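Long-range contact in MW1564 protein (Staphylococcus aureus, PDB 3NTV), which probably transfers a methyl group from S-adenosylmethionine to a hydroxyl of its substrate, as caffeoyl-CoA O-methyltransferases do: residues Leu76-Ala81 with Ile146-Ala151. Residues are numbered along the deposited sequence; the frame is centred on the assembly and turned at random.
Sequences LEIGTA and IFIDAA. With SO4 (sulfate ion), chain C.
Phe147 is gripped through both backbone polar atoms by the neighbouring strand: its N donates to Leu76 O at 2.8 Å, and its O takes the N-H of Ile78 at 2.9 Å, that second bond running almost straight (165° at the hydrogen). These two bonds join the ends of strands 74-78 and 143-149 in parallel, the short segments running 10° apart. On the aliphatic face the closer pair is Ile78 with Ile148, side by side, Ile78 CG1 to Ile148 CG1 at 3.9 Å; Leu76 CB and Ile146 CG1 are 4.2 Å apart. Ile78 and Ile148 both carry CG1 beside the backbone N, which brings these branches together. On the other face, in the conformer modelled here, the extended chain of Glu77 brings OE1 to the edge of the Phe147 ring, 3.8 Å from CD2, the carboxylate turned 37° from the ring plane. That buried carboxylate is held by hydroxyls, OE1 by Ser85 and OE2 by Ser86 and Thr100.

Past Ile78 the strands part, and the direct bonding gives way to a water, which donates to Ile78 O and accepts from Asp149 N, each at 2.8 Å. Asp149 then closes an Asx turn onto Ala151 N. On the diverging 79-81 loop, Ala81 N donates to O3 of a sulfate ion, which probably comes from the crystallisation liquor, and Thr80 OG1 makes a weak bond to O1. The turn beginning at Gly79, directly after the strand, is consistent with the glycine-bearing loop that meets S-adenosylmethionine in Rossmann-fold methyltransferases.

The pair forms the middle of the mixed sheet, with strand 97-102 flanking Leu76-Ile78 and strand 170-175 flanking Ile146-Ile148; helix 155-162 packs Tyr162 against Leu76, Ile78 and Ile146 on the aliphatic face.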
loop_
_atom_site.group_PDB
_atom_site.type_symbol
_atom_site.label_atom_id
_atom_site.label_comp_id
_atom_site.label_asym_id
_atom_site.label_seq_id
_atom_site.Cartn_x
_atom_site.Cartn_y
_atom_site.Cartn_z
ATOM N N LEU A 76 16.498 -7.429 -4.375
ATOM C CA LEU A 76 16.742 -8.154 -5.630
ATOM C C LEU A 76 15.608 -7.788 -6.563
ATOM O O LEU A 76 14.442 -7.972 -6.204
ATOM C CB LEU A 76 16.770 -9.682 -5.397
ATOM C CG LEU A 76 16.903 -10.554 -6.671
ATOM C CD1 LEU A 76 18.221 -10.304 -7.371
ATOM C CD2 LEU A 76 16.808 -12.040 -6.297
ATOM N N GLU A 77 15.934 -7.266 -7.747
ATOM C CA GLU A 77 14.929 -6.886 -8.738
ATOM C C GLU A 77 15.104 -7.738 -9.967
ATOM O O GLU A 77 16.240 -7.978 -10.410
ATOM C CB GLU A 77 15.080 -5.428 -9.192
ATOM C CG GLU A 77 15.121 -4.370 -8.115
ATOM C CD GLU A 77 15.260 -2.994 -8.740
ATOM O OE1 GLU A 77 14.386 -2.141 -8.492
ATOM O OE2 GLU A 77 16.197 -2.795 -9.544
ATOM N N ILE A 78 13.982 -8.196 -10.535
ATOM C CA ILE A 78 14.045 -8.999 -11.751
ATOM C C ILE A 78 13.566 -8.097 -12.879
ATOM O O ILE A 78 12.362 -7.845 -13.030
ATOM C CB ILE A 78 13.247 -10.322 -11.657
ATOM C CG1 ILE A 78 13.534 -11.136 -10.355
ATOM C CG2 ILE A 78 13.440 -11.147 -12.944
ATOM C CD1 ILE A 78 14.927 -11.609 -10.110
ATOM N N GLY A 79 14.516 -7.550 -13.601
ATOM C CA GLY A 79 14.233 -6.683 -14.728
ATOM C C GLY A 79 14.318 -5.214 -14.420
ATOM O O GLY A 79 14.078 -4.773 -13.292
ATOM N N THR A 80 14.658 -4.457 -15.445
ATOM C CA THR A 80 14.712 -3.012 -15.428
ATOM C C THR A 80 14.661 -2.455 -16.833
ATOM O O THR A 80 15.096 -3.100 -17.792
ATOM C CB THR A 80 15.921 -2.478 -14.657
ATOM O OG1 THR A 80 15.690 -1.088 -14.453
ATOM C CG2 THR A 80 17.269 -2.716 -15.372
ATOM N N ALA A 81 14.116 -1.261 -16.945
ATOM C CA ALA A 81 14.087 -0.576 -18.206
ATOM C C ALA A 81 15.319 0.341 -18.271
ATOM O O ALA A 81 16.138 0.189 -19.178
ATOM C CB ALA A 81 12.815 0.212 -18.323
ATOM N N ILE A 146 12.256 -8.829 -2.769
ATOM C CA ILE A 146 12.378 -9.261 -4.153
ATOM C C ILE A 146 11.299 -8.477 -4.917
ATOM O O ILE A 146 10.137 -8.432 -4.484
ATOM C CB ILE A 146 12.252 -10.799 -4.314
ATOM C CG1 ILE A 146 13.436 -11.512 -3.591
ATOM C CG2 ILE A 146 12.233 -11.166 -5.822
ATOM C CD1 ILE A 146 13.385 -13.045 -3.544
ATOM N N PHE A 147 11.673 -7.889 -6.054
ATOM C CA PHE A 147 10.727 -7.113 -6.879
ATOM C C PHE A 147 10.589 -7.750 -8.246
ATOM O O PHE A 147 11.568 -7.866 -8.980
ATOM C CB PHE A 147 11.202 -5.657 -6.951
ATOM C CG PHE A 147 10.305 -4.655 -7.654
ATOM C CD1 PHE A 147 8.918 -4.784 -7.610
ATOM C CD2 PHE A 147 10.843 -3.525 -8.256
ATOM C CE1 PHE A 147 8.083 -3.834 -8.216
ATOM C CE2 PHE A 147 10.007 -2.562 -8.844
ATOM C CZ PHE A 147 8.631 -2.724 -8.813
ATOM N N ILE A 148 9.387 -8.246 -8.556
ATOM C CA ILE A 148 9.095 -8.961 -9.816
ATOM C C ILE A 148 7.911 -8.328 -10.561
ATOM O O ILE A 148 7.058 -7.703 -9.942
ATOM C CB ILE A 148 8.752 -10.446 -9.437
ATOM C CG1 ILE A 148 9.964 -11.182 -8.857
ATOM C CG2 ILE A 148 8.183 -11.259 -10.617
ATOM C CD1 ILE A 148 9.492 -12.499 -8.029
ATOM N N ASP A 149 7.849 -8.518 -11.885
ATOM C CA ASP A 149 6.715 -8.120 -12.714
ATOM C C ASP A 149 6.002 -9.428 -13.085
ATOM O O ASP A 149 6.632 -10.321 -13.660
ATOM C CB ASP A 149 7.195 -7.359 -13.945
ATOM C CG ASP A 149 6.134 -6.857 -14.916
ATOM O OD1 ASP A 149 5.181 -7.617 -15.208
ATOM O OD2 ASP A 149 6.295 -5.737 -15.441
ATOM N N ALA A 150 4.704 -9.571 -12.729
ATOM C CA ALA A 150 3.965 -10.824 -12.987
ATOM C C ALA A 150 3.921 -11.228 -14.461
ATOM O O ALA A 150 3.759 -12.406 -14.766
ATOM C CB ALA A 150 2.544 -10.705 -12.477
ATOM N N ALA A 151 4.006 -10.255 -15.353
ATOM C CA ALA A 151 3.886 -10.508 -16.791
ATOM C C ALA A 151 5.215 -10.759 -17.512
ATOM O O ALA A 151 5.195 -11.183 -18.668
ATOM C CB ALA A 151 3.162 -9.349 -17.442
HETATM S S SO4 C . 12.715 0.803 -14.047
HETATM O O1 SO4 C . 13.433 0.388 -12.818
HETATM O O2 SO4 C . 13.644 1.568 -14.865
HETATM O O3 SO4 C . 12.282 -0.415 -14.780
HETATM O O4 SO4 C . 11.502 1.533 -13.632
HETATM O O HOH W 1 10.151 -9.485 -13.157
#